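PDB 5UL4: 4'-phospho-dehydrooxetanocin synthase from Bacillus megaterium, which catalyses the oxidative ring contraction of dAMP to an oxetane aldehyde in oxetanocin A biosynthesis, using cobalamin, a [4Fe-4S] cluster and S-adenosylmethionine. Local coordinates for residues A[172-177]-A[207-212]; A[363-368]-A[392-397]; A[471-476]-A[487-492]. One frame throughout, in Å; residues are numbered along the deposited sequence. Where two conformers were deposited one is given.

Interaction 1 of 3, residues A[172-177]-A[207-212]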
loop_
_atom_site.group_PDB
_atom_site.type_symbol
_atom_site.label_atom_id
_atom_site.label_comp_id
_atom_site.label_asym_id
_atom_site.label_seq_id
_atom_site.Cartn_x
_atom_site.Cartn_y
_atom_site.Cartn_z
ATOM N N ASN A 172 -0.378 22.812 -15.761
ATOM C CA ASN A 172 -1.457 21.900 -16.136
ATOM C C ASN A 172 -2.813 22.450 -15.719
ATOM O O ASN A 172 -3.768 22.432 -16.504
ATOM C CB ASN A 172 -1.234 20.533 -15.485
ATOM C CG ASN A 172 -0.311 19.629 -16.288
ATOM O OD1 ASN A 172 0.363 20.069 -17.224
ATOM N ND2 ASN A 172 -0.274 18.348 -15.917
ATOM N N LEU A 173 -2.914 22.907 -14.468
ATOM C CA LEU A 173 -4.187 23.373 -13.933
ATOM C C LEU A 173 -4.685 24.598 -14.688
ATOM O O LEU A 173 -5.872 24.694 -15.022
ATOM C CB LEU A 173 -4.047 23.677 -12.442
ATOM C CG LEU A 173 -3.905 22.489 -11.468
ATOM C CD1 LEU A 173 -3.655 22.954 -10.063
ATOM C CD2 LEU A 173 -5.185 21.583 -11.505
ATOM N N LEU A 174 -3.786 25.544 -14.988
ATOM C CA LEU A 174 -4.199 26.710 -15.761
ATOM C C LEU A 174 -4.701 26.312 -17.136
ATOM O O LEU A 174 -5.644 26.920 -17.647
ATOM C CB LEU A 174 -3.046 27.719 -15.876
ATOM C CG LEU A 174 -2.536 28.294 -14.550
ATOM C CD1 LEU A 174 -1.441 29.344 -14.793
ATOM C CD2 LEU A 174 -3.665 28.885 -13.711
ATOM N N ASP A 175 -4.114 25.277 -17.737
ATOM C CA ASP A 175 -4.490 24.914 -19.098
ATOM C C ASP A 175 -5.843 24.211 -19.146
ATOM O O ASP A 175 -6.640 24.460 -20.057
ATOM C CB ASP A 175 -3.422 24.019 -19.730
ATOM C CG ASP A 175 -3.755 23.662 -21.168
ATOM O OD1 ASP A 175 -4.040 24.588 -21.948
ATOM O OD2 ASP A 175 -3.751 22.467 -21.521
ATOM N N SER A 176 -6.117 23.333 -18.176
ATOM C CA SER A 176 -7.323 22.512 -18.198
ATOM C C SER A 176 -8.547 23.199 -17.586
ATOM O O SER A 176 -9.683 22.801 -17.898
ATOM C CB SER A 176 -7.052 21.184 -17.476
ATOM O OG SER A 176 -6.706 21.419 -16.122
ATOM N N GLN A 177 -8.346 24.206 -16.736
ATOM C CA GLN A 177 -9.429 24.966 -16.122
ATOM C C GLN A 177 -10.448 24.067 -15.409
ATOM O O GLN A 177 -11.634 24.080 -15.738
ATOM C CB GLN A 177 -10.127 25.837 -17.160
ATOM C CG GLN A 177 -9.281 27.007 -17.654
ATOM C CD GLN A 177 -8.964 27.951 -16.523
ATOM O OE1 GLN A 177 -9.859 28.383 -15.798
ATOM N NE2 GLN A 177 -7.683 28.251 -16.337
ATOM N N GLY A 207 -7.865 35.167 -10.461
ATOM C CA GLY A 207 -8.834 34.966 -11.512
ATOM C C GLY A 207 -8.416 34.015 -12.607
ATOM O O GLY A 207 -9.135 33.901 -13.609
ATOM N N ASP A 208 -7.282 33.329 -12.452
ATOM C CA ASP A 208 -6.804 32.377 -13.452
ATOM C C ASP A 208 -7.461 31.008 -13.319
ATOM O O ASP A 208 -7.416 30.215 -14.270
ATOM C CB ASP A 208 -5.287 32.186 -13.330
ATOM C CG ASP A 208 -4.509 33.481 -13.537
ATOM O OD1 ASP A 208 -4.837 34.234 -14.477
ATOM O OD2 ASP A 208 -3.569 33.735 -12.748
ATOM N N LEU A 209 -8.027 30.716 -12.145
ATOM C CA LEU A 209 -8.706 29.464 -11.831
ATOM C C LEU A 209 -9.947 29.776 -11.008
ATOM O O LEU A 209 -9.959 30.715 -10.208
ATOM C CB LEU A 209 -7.831 28.499 -11.003
ATOM C CG LEU A 209 -6.562 27.868 -11.571
ATOM C CD1 LEU A 209 -5.843 27.107 -10.453
ATOM C CD2 LEU A 209 -6.884 26.963 -12.750
ATOM N N SER A 210 -10.984 28.963 -11.182
ATOM C CA SER A 210 -12.104 28.967 -10.244
ATOM C C SER A 210 -12.478 27.511 -10.001
ATOM O O SER A 210 -12.883 26.816 -10.931
ATOM C CB SER A 210 -13.281 29.774 -10.787
ATOM O OG SER A 210 -13.668 29.301 -12.075
ATOM N N SER A 211 -12.277 27.028 -8.782
ATOM C CA SER A 211 -12.426 25.604 -8.539
ATOM C C SER A 211 -12.810 25.367 -7.096
ATOM O O SER A 211 -12.368 26.090 -6.199
ATOM C CB SER A 211 -11.131 24.841 -8.844
ATOM O OG SER A 211 -10.623 25.177 -10.120
ATOM N N ILE A 212 -13.665 24.367 -6.881
ATOM C CA ILE A 212 -13.762 23.755 -5.567
ATOM C C ILE A 212 -12.460 23.029 -5.294
ATOM O O ILE A 212 -11.980 22.268 -6.147
ATOM C CB ILE A 212 -14.934 22.771 -5.509
ATOM C CG1 ILE A 212 -16.246 23.489 -5.777
ATOM C CG2 ILE A 212 -14.932 22.043 -4.124
ATOM C CD1 ILE A 212 -17.388 22.513 -5.948
HETATM O O HOH W 1 -10.601 26.857 -13.233
#
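Gln177 and Leu174, at the C-terminal end of helix 166-176, meet Asp208 and Leu209 in the loop that leads from helix 190-205 into strand 212-216 of the cobalamin-binding Rossmann fold. Strands 180-184 and 212-216 are parallel neighbours in its sheet, joined through helix 190-205 in a beta-alpha-beta crossover, and the contact joins the end of the helix before strand 180-184 to the loop entering strand 212-216.

The polar part rests on the Gln177 amide. Gln177 is the first residue past the helix and has positive phi; its chain folds back at chi2 (-63°), which brings the amide back against the last helical turn, within reach of Leu174 O. NE2 then donates twice: to Leu174 O at 2.8 Å, inside its own segment, and to Asp208 O across the contact at 2.9 Å. Both acceptors lie close to the amide plane, and the second bond is nearly straight (162° at the hydrogen), so the pair fixes the rotation of the amide. The Asp208 carboxylate turns elsewhere, OD2 bonding to Asn206 ND2, while Gly207 ends the preceding helix in a Schellman motif.

The apolar part lies beside it. Leu174 CD2 sits 3.7 Å from both Asp208 CB and Leu209 CG, with the two leucine side chains set roughly perpendicular. Leu173 CB and Leu209 CD1 pair more loosely at 4.4 Å, and Ile181 of strand 180-184 touches both residues from the sheet. The methyl CD2 of Leu209 lies against a carbonyl oxygen, Leu173 O, at 3.4 Å.

One water bridges the segments, 3.1 Å from Gln177 OE1 and accepting from Ser210 N at 3.0 Å.

Interaction 2 of 3, residues A[363-368]-A[392-397]. With SAM (S-adenosylmethionine), chain D; EDO (1,2-ethanediol), chain R.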
loop_
_atom_site.group_PDB
_atom_site.type_symbol
_atom_site.label_atom_id
_atom_site.label_comp_id
_atom_site.label_asym_id
_atom_site.label_seq_id
_atom_site.Cartn_x
_atom_site.Cartn_y
_atom_site.Cartn_z
ATOM N N GLU A 363 -5.418 -4.162 2.764
ATOM C CA GLU A 363 -5.043 -4.353 4.170
ATOM C C GLU A 363 -5.185 -5.810 4.581
ATOM O O GLU A 363 -4.359 -6.333 5.336
ATOM C CB GLU A 363 -5.902 -3.471 5.075
ATOM C CG GLU A 363 -5.576 -1.987 4.977
ATOM C CD GLU A 363 -6.367 -1.201 6.003
ATOM O OE1 GLU A 363 -7.614 -1.243 5.926
ATOM O OE2 GLU A 363 -5.727 -0.644 6.925
ATOM N N GLU A 364 -6.241 -6.475 4.128
ATOM C CA GLU A 364 -6.473 -7.879 4.453
ATOM C C GLU A 364 -7.030 -8.540 3.204
ATOM O O GLU A 364 -8.180 -8.296 2.822
ATOM C CB GLU A 364 -7.420 -8.024 5.653
ATOM C CG GLU A 364 -7.952 -9.435 5.946
ATOM C CD GLU A 364 -6.889 -10.528 6.085
ATOM O OE1 GLU A 364 -5.850 -10.365 6.790
ATOM O OE2 GLU A 364 -7.114 -11.585 5.464
ATOM N N PHE A 365 -6.201 -9.357 2.561
ATOM C CA PHE A 365 -6.555 -9.927 1.256
ATOM C C PHE A 365 -7.627 -11.006 1.374
ATOM O O PHE A 365 -8.512 -11.098 0.514
ATOM C CB PHE A 365 -5.309 -10.478 0.570
ATOM C CG PHE A 365 -5.549 -11.039 -0.819
ATOM C CD1 PHE A 365 -5.841 -10.192 -1.897
ATOM C CD2 PHE A 365 -5.414 -12.396 -1.064
ATOM C CE1 PHE A 365 -6.031 -10.712 -3.167
ATOM C CE2 PHE A 365 -5.600 -12.921 -2.352
ATOM C CZ PHE A 365 -5.927 -12.080 -3.385
ATOM N N ILE A 366 -7.588 -11.805 2.439
ATOM C CA ILE A 366 -8.482 -12.964 2.561
ATOM C C ILE A 366 -9.816 -12.590 3.190
ATOM O O ILE A 366 -10.881 -12.957 2.682
ATOM C CB ILE A 366 -7.787 -14.069 3.386
ATOM C CG1 ILE A 366 -6.495 -14.470 2.673
ATOM C CG2 ILE A 366 -8.729 -15.250 3.583
ATOM C CD1 ILE A 366 -5.602 -15.205 3.551
ATOM N N GLY A 367 -9.776 -11.888 4.308
ATOM C CA GLY A 367 -10.984 -11.323 4.850
ATOM C C GLY A 367 -11.852 -12.335 5.568
ATOM O O GLY A 367 -11.441 -13.450 5.925
ATOM N N GLU A 368 -13.104 -11.932 5.764
ATOM C CA GLU A 368 -14.080 -12.784 6.433
ATOM C C GLU A 368 -15.463 -12.260 6.089
ATOM O O GLU A 368 -15.707 -11.050 6.151
ATOM C CB GLU A 368 -13.885 -12.815 7.956
ATOM C CG GLU A 368 -14.898 -13.720 8.661
ATOM C CD GLU A 368 -14.424 -14.317 9.993
ATOM O OE1 GLU A 368 -13.398 -13.861 10.551
ATOM O OE2 GLU A 368 -15.098 -15.256 10.485
ATOM N N ILE A 392 1.086 -15.340 -13.689
ATOM C CA ILE A 392 1.406 -14.082 -13.041
ATOM C C ILE A 392 2.017 -14.389 -11.674
ATOM O O ILE A 392 1.981 -15.517 -11.183
ATOM C CB ILE A 392 0.179 -13.160 -12.888
ATOM C CG1 ILE A 392 -0.736 -13.681 -11.783
ATOM C CG2 ILE A 392 -0.596 -13.021 -14.210
ATOM C CD1 ILE A 392 -1.619 -12.593 -11.201
ATOM N N LYS A 393 2.594 -13.361 -11.077
ATOM C CA LYS A 393 3.011 -13.387 -9.682
ATOM C C LYS A 393 2.254 -12.285 -8.951
ATOM O O LYS A 393 1.954 -11.242 -9.537
ATOM C CB LYS A 393 4.512 -13.170 -9.556
ATOM C CG LYS A 393 5.396 -14.331 -10.099
ATOM C CD LYS A 393 4.868 -15.675 -9.577
ATOM C CE LYS A 393 5.969 -16.730 -9.345
ATOM N NZ LYS A 393 5.406 -17.921 -8.565
ATOM N N PHE A 394 1.911 -12.513 -7.680
ATOM C CA PHE A 394 1.249 -11.436 -6.956
ATOM C C PHE A 394 1.601 -11.513 -5.479
ATOM O O PHE A 394 1.832 -12.594 -4.936
ATOM C CB PHE A 394 -0.273 -11.423 -7.182
ATOM C CG PHE A 394 -1.012 -12.633 -6.672
ATOM C CD1 PHE A 394 -1.075 -13.791 -7.423
ATOM C CD2 PHE A 394 -1.713 -12.578 -5.475
ATOM C CE1 PHE A 394 -1.777 -14.909 -6.973
ATOM C CE2 PHE A 394 -2.435 -13.686 -5.010
ATOM C CZ PHE A 394 -2.475 -14.849 -5.758
ATOM N N ASP A 395 1.707 -10.338 -4.860
ATOM C CA ASP A 395 2.032 -10.187 -3.445
ATOM C C ASP A 395 0.802 -9.676 -2.704
ATOM O O ASP A 395 0.027 -8.897 -3.264
ATOM C CB ASP A 395 3.163 -9.166 -3.248
ATOM C CG ASP A 395 4.513 -9.610 -3.854
ATOM O OD1 ASP A 395 4.631 -10.694 -4.452
ATOM O OD2 ASP A 395 5.472 -8.846 -3.680
ATOM N N PHE A 396 0.640 -10.069 -1.433
ATOM C CA PHE A 396 -0.442 -9.516 -0.615
ATOM C C PHE A 396 -0.107 -9.697 0.856
ATOM O O PHE A 396 0.864 -10.365 1.204
ATOM C CB PHE A 396 -1.794 -10.149 -0.929
ATOM C CG PHE A 396 -1.883 -11.639 -0.666
ATOM C CD1 PHE A 396 -2.258 -12.134 0.587
ATOM C CD2 PHE A 396 -1.723 -12.542 -1.711
ATOM C CE1 PHE A 396 -2.388 -13.503 0.795
ATOM C CE2 PHE A 396 -1.859 -13.906 -1.510
ATOM C CZ PHE A 396 -2.182 -14.386 -0.254
ATOM N N ALA A 397 -0.934 -9.092 1.717
ATOM C CA ALA A 397 -0.771 -9.137 3.166
ATOM C C ALA A 397 -1.917 -9.917 3.805
ATOM O O ALA A 397 -3.035 -9.920 3.286
ATOM C CB ALA A 397 -0.737 -7.729 3.772
HETATM N N SAM D . -2.703 -4.601 8.181
HETATM C CA SAM D . -1.610 -5.253 7.463
HETATM C C SAM D . -1.623 -6.678 7.975
HETATM O O SAM D . -2.522 -7.035 8.733
HETATM O OXT SAM D . -0.785 -7.505 7.644
HETATM C CB SAM D . -0.261 -4.555 7.683
HETATM C CG SAM D . 0.618 -4.248 6.470
HETATM S SD SAM D . 1.847 -2.936 6.799
HETATM C CE SAM D . 3.464 -3.607 6.327
HETATM C "C5'" SAM D . 1.895 -2.967 8.602
HETATM C "C4'" SAM D . 3.187 -3.467 9.237
HETATM O "O4'" SAM D . 4.001 -2.367 9.579
HETATM C "C3'" SAM D . 2.858 -4.190 10.530
HETATM O "O3'" SAM D . 2.949 -5.580 10.371
HETATM C "C2'" SAM D . 3.872 -3.690 11.534
HETATM O "O2'" SAM D . 4.931 -4.601 11.671
HETATM C "C1'" SAM D . 4.392 -2.408 10.935
HETATM N N9 SAM D . 3.741 -1.310 11.667
HETATM C C8 SAM D . 2.460 -0.856 11.497
HETATM N N7 SAM D . 2.238 0.159 12.366
HETATM C C5 SAM D . 3.361 0.341 13.093
HETATM C C6 SAM D . 3.677 1.225 14.102
HETATM N N6 SAM D . 2.778 2.106 14.507
HETATM N N1 SAM D . 4.932 1.181 14.670
HETATM C C2 SAM D . 5.872 0.271 14.242
HETATM N N3 SAM D . 5.546 -0.611 13.233
HETATM C C4 SAM D . 4.312 -0.572 12.671
HETATM C C1 EDO R . 3.049 -23.031 -8.927
HETATM O O1 EDO R . 3.984 -22.869 -7.856
HETATM C C2 EDO R . 3.424 -22.079 -10.057
HETATM O O2 EDO R . 3.609 -20.766 -9.512
#
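The rings of Phe365 and Phe396 stack face to face, centroids 4.3 Å apart and planes inclined by 27°. Phe365 CD2 stands 3.4 Å above the Phe396 plane, over the ring centre, so the overlap is offset on the Phe365 side. Phe394, two residues back along strand 393-398, meets the far end of Phe365 obliquely, its CE2 4.2 Å from Phe365 CZ. A chi1 of 64° and 62° sets CG of Phe394 and Phe396 between backbone N and carbonyl carbon, on the side of the strand where Phe365 lies. Trp420 also meets the Phe396 ring.

Beside the stack, Phe365 N donates to Ala397 O at 3.3 Å, a long but nearly straight bond. In one of two conformers, Glu364 OE2 accepts from Gly367 N at 2.9 Å through its anti lone pair and more weakly from Ile366 N.

Glu363 O lies 3.6 Å from CA of S-adenosylmethionine; the Glu363 carboxylate accepts a hydrogen bond from cobalamin through OE2 and forms a salt bridge with Arg323 through OE1. The stack joins the loop after strand 357-360 to the next strand of the partial TIM barrel, in the radical SAM domain where cobalamin, cluster and S-adenosylmethionine meet.

Interaction 3 of 3, residues A[471-476]-A[487-492]. With SAM (S-adenosylmethionine), chain D.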
loop_
_atom_site.group_PDB
_atom_site.type_symbol
_atom_site.label_atom_id
_atom_site.label_comp_id
_atom_site.label_asym_id
_atom_site.label_seq_id
_atom_site.Cartn_x
_atom_site.Cartn_y
_atom_site.Cartn_z
ATOM N N ILE A 471 7.691 -10.745 7.351
ATOM C CA ILE A 471 6.851 -10.544 8.544
ATOM C C ILE A 471 7.113 -9.169 9.143
ATOM O O ILE A 471 8.254 -8.704 9.196
ATOM C CB ILE A 471 7.025 -11.649 9.618
ATOM C CG1 ILE A 471 8.431 -11.651 10.230
ATOM C CG2 ILE A 471 6.643 -13.018 9.043
ATOM C CD1 ILE A 471 8.581 -12.506 11.514
ATOM N N GLY A 472 6.049 -8.513 9.599
ATOM C CA GLY A 472 6.235 -7.337 10.420
ATOM C C GLY A 472 6.580 -7.789 11.835
ATOM O O GLY A 472 6.076 -8.803 12.331
ATOM N N PHE A 473 7.493 -7.057 12.462
ATOM C CA PHE A 473 7.897 -7.397 13.820
ATOM C C PHE A 473 8.230 -6.109 14.551
ATOM O O PHE A 473 9.110 -5.368 14.112
ATOM C CB PHE A 473 9.089 -8.347 13.818
ATOM C CG PHE A 473 9.255 -9.099 15.113
ATOM C CD1 PHE A 473 9.976 -8.556 16.162
ATOM C CD2 PHE A 473 8.656 -10.345 15.287
ATOM C CE1 PHE A 473 10.098 -9.243 17.363
ATOM C CE2 PHE A 473 8.789 -11.042 16.474
ATOM C CZ PHE A 473 9.515 -10.494 17.512
ATOM N N ILE A 474 7.513 -5.836 15.646
ATOM C CA ILE A 474 7.710 -4.616 16.421
ATOM C C ILE A 474 8.343 -4.997 17.751
ATOM O O ILE A 474 7.640 -5.311 18.716
ATOM C CB ILE A 474 6.381 -3.871 16.634
ATOM C CG1 ILE A 474 5.621 -3.795 15.302
ATOM C CG2 ILE A 474 6.666 -2.484 17.188
ATOM C CD1 ILE A 474 4.171 -3.288 15.450
ATOM N N MET A 475 9.665 -4.972 17.787
ATOM C CA MET A 475 10.424 -5.490 18.919
ATOM C C MET A 475 10.135 -4.702 20.200
ATOM O O MET A 475 9.847 -5.287 21.251
ATOM C CB MET A 475 11.907 -5.456 18.557
ATOM C CG MET A 475 12.877 -5.727 19.728
ATOM S SD MET A 475 12.689 -7.397 20.400
ATOM C CE MET A 475 13.427 -8.412 19.106
ATOM N N PHE A 476 10.166 -3.374 20.115
ATOM C CA PHE A 476 10.049 -2.479 21.265
ATOM C C PHE A 476 8.695 -1.780 21.269
ATOM O O PHE A 476 8.248 -1.279 20.233
ATOM C CB PHE A 476 11.154 -1.420 21.240
ATOM C CG PHE A 476 12.542 -1.981 21.244
ATOM C CD1 PHE A 476 13.152 -2.340 22.438
ATOM C CD2 PHE A 476 13.267 -2.089 20.062
ATOM C CE1 PHE A 476 14.439 -2.838 22.463
ATOM C CE2 PHE A 476 14.573 -2.592 20.078
ATOM C CZ PHE A 476 15.164 -2.962 21.280
ATOM N N LYS A 487 13.330 -10.870 25.790
ATOM C CA LYS A 487 13.909 -12.211 25.766
ATOM C C LYS A 487 13.016 -13.184 25.013
ATOM O O LYS A 487 13.505 -14.002 24.227
ATOM C CB LYS A 487 14.155 -12.708 27.194
ATOM C CG LYS A 487 15.299 -11.990 27.887
ATOM C CD LYS A 487 15.540 -12.581 29.301
ATOM C CE LYS A 487 16.707 -11.897 30.006
ATOM N NZ LYS A 487 16.901 -12.414 31.414
ATOM N N GLU A 488 11.710 -13.136 25.274
ATOM C CA GLU A 488 10.770 -13.975 24.539
ATOM C C GLU A 488 10.835 -13.690 23.034
ATOM O O GLU A 488 10.841 -14.617 22.215
ATOM C CB GLU A 488 9.358 -13.749 25.087
ATOM C CG GLU A 488 9.205 -14.217 26.546
ATOM C CD GLU A 488 8.002 -13.604 27.264
ATOM O OE1 GLU A 488 7.239 -12.828 26.647
ATOM O OE2 GLU A 488 7.822 -13.894 28.469
ATOM N N ASN A 489 10.918 -12.410 22.662
ATOM C CA ASN A 489 11.008 -12.033 21.250
ATOM C C ASN A 489 12.260 -12.616 20.599
ATOM O O ASN A 489 12.197 -13.184 19.510
ATOM C CB ASN A 489 11.005 -10.513 21.122
ATOM C CG ASN A 489 9.624 -9.933 21.171
ATOM O OD1 ASN A 489 8.627 -10.658 21.100
ATOM N ND2 ASN A 489 9.546 -8.615 21.256
ATOM N N LEU A 490 13.410 -12.457 21.253
ATOM C CA LEU A 490 14.665 -12.988 20.726
ATOM C C LEU A 490 14.619 -14.503 20.569
ATOM O O LEU A 490 15.079 -15.037 19.551
ATOM C CB LEU A 490 15.816 -12.578 21.654
ATOM C CG LEU A 490 16.071 -11.078 21.683
ATOM C CD1 LEU A 490 16.992 -10.733 22.854
ATOM C CD2 LEU A 490 16.699 -10.617 20.345
ATOM N N ASP A 491 14.079 -15.221 21.573
ATOM C CA ASP A 491 13.922 -16.673 21.447
ATOM C C ASP A 491 13.046 -17.035 20.246
ATOM O O ASP A 491 13.367 -17.952 19.476
ATOM C CB ASP A 491 13.293 -17.268 22.705
ATOM C CG ASP A 491 14.191 -17.173 23.926
ATOM O OD1 ASP A 491 15.428 -16.996 23.785
ATOM O OD2 ASP A 491 13.638 -17.306 25.036
ATOM N N PHE A 492 11.893 -16.369 20.126
ATOM C CA PHE A 492 11.002 -16.586 18.986
ATOM C C PHE A 492 11.741 -16.406 17.666
ATOM O O PHE A 492 11.668 -17.258 16.771
ATOM C CB PHE A 492 9.834 -15.609 19.071
ATOM C CG PHE A 492 8.914 -15.638 17.871
ATOM C CD1 PHE A 492 7.845 -16.532 17.818
ATOM C CD2 PHE A 492 9.101 -14.762 16.807
ATOM C CE1 PHE A 492 6.975 -16.557 16.719
ATOM C CE2 PHE A 492 8.232 -14.783 15.700
ATOM C CZ PHE A 492 7.168 -15.680 15.664
HETATM N N SAM D . -2.703 -4.601 8.181
HETATM C CA SAM D . -1.610 -5.253 7.463
HETATM C C SAM D . -1.623 -6.678 7.975
HETATM O O SAM D . -2.522 -7.035 8.733
HETATM O OXT SAM D . -0.785 -7.505 7.644
HETATM C CB SAM D . -0.261 -4.555 7.683
HETATM C CG SAM D . 0.618 -4.248 6.470
HETATM S SD SAM D . 1.847 -2.936 6.799
HETATM C CE SAM D . 3.464 -3.607 6.327
HETATM C "C5'" SAM D . 1.895 -2.967 8.602
HETATM C "C4'" SAM D . 3.187 -3.467 9.237
HETATM O "O4'" SAM D . 4.001 -2.367 9.579
HETATM C "C3'" SAM D . 2.858 -4.190 10.530
HETATM O "O3'" SAM D . 2.949 -5.580 10.371
HETATM C "C2'" SAM D . 3.872 -3.690 11.534
HETATM O "O2'" SAM D . 4.931 -4.601 11.671
HETATM C "C1'" SAM D . 4.392 -2.408 10.935
HETATM N N9 SAM D . 3.741 -1.310 11.667
HETATM C C8 SAM D . 2.460 -0.856 11.497
HETATM N N7 SAM D . 2.238 0.159 12.366
HETATM C C5 SAM D . 3.361 0.341 13.093
HETATM C C6 SAM D . 3.677 1.225 14.102
HETATM N N6 SAM D . 2.778 2.106 14.507
HETATM N N1 SAM D . 4.932 1.181 14.670
HETATM C C2 SAM D . 5.872 0.271 14.242
HETATM N N3 SAM D . 5.546 -0.611 13.233
HETATM C C4 SAM D . 4.312 -0.572 12.671
#
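Asn489 reaches from helix 484-493 into the angle between Phe473 and Met475. Its amide gives the polar side of the contact: ND2 donates a weak hydrogen bond to Met475 SD at 3.5 Å. The stronger partners of this buried amide lie in the loop and helix 440-445 that follow strand 431-436, where Gln442 OE1 accepts from ND2 and Gly438 N donates to OD1. Gln442 also donates through NE2 to Met475 O, so one glutamine side chain engages both halves of the contact.

Met475 bends twice along its chain, which carries its sulfur and methyl group alongside Asn489; SD lies 3.6 Å from Asn489 CB. The methyl group CE then meets Leu490 CD2 at 4.1 Å.

Strand 468-473 is one of the parallel strands of the partial TIM barrel of the radical SAM domain, and helix 484-493 follows it in sequence, packing on the side of the strand away from S-adenosylmethionine.

The aromatic contacts lie along this interface. Phe473 leaves the strand toward the helix, chi1 -160° setting CG opposite the backbone N; CZ comes to 3.7 Å from Asn489 OD1, ring and amide planes 72° apart. Phe473 CE2 touches Phe492 CD2 at 3.7 Å, the two side chains running alongside each other and pointing opposite ways. On the ligand side, Gly472 CA lies 3.3 Å from O2' of S-adenosylmethionine, and Ile474 CD1 packs 3.7 Å from N3 of its adenine.

Interactions 2 and 3 belong to the same radical SAM barrel: strands 393-398 and 468-473 lie in one sheet, with strand 431-436 between them. Their centres are 24 Å apart and their nearest atoms about 9 Å, yet both touch S-adenosylmethionine, interaction 2 at its methionine end and interaction 3 at its ribose and adenine. Interaction 2 also reaches cobalamin and the iron-sulfur cluster through Glu363. Interaction 1 is set apart in the cobalamin-binding domain, its centre 40 Å from that of interaction 2 and 52 Å from that of interaction 3; the side chain of Leu173 is still only about 11 Å from the bound cobalamin.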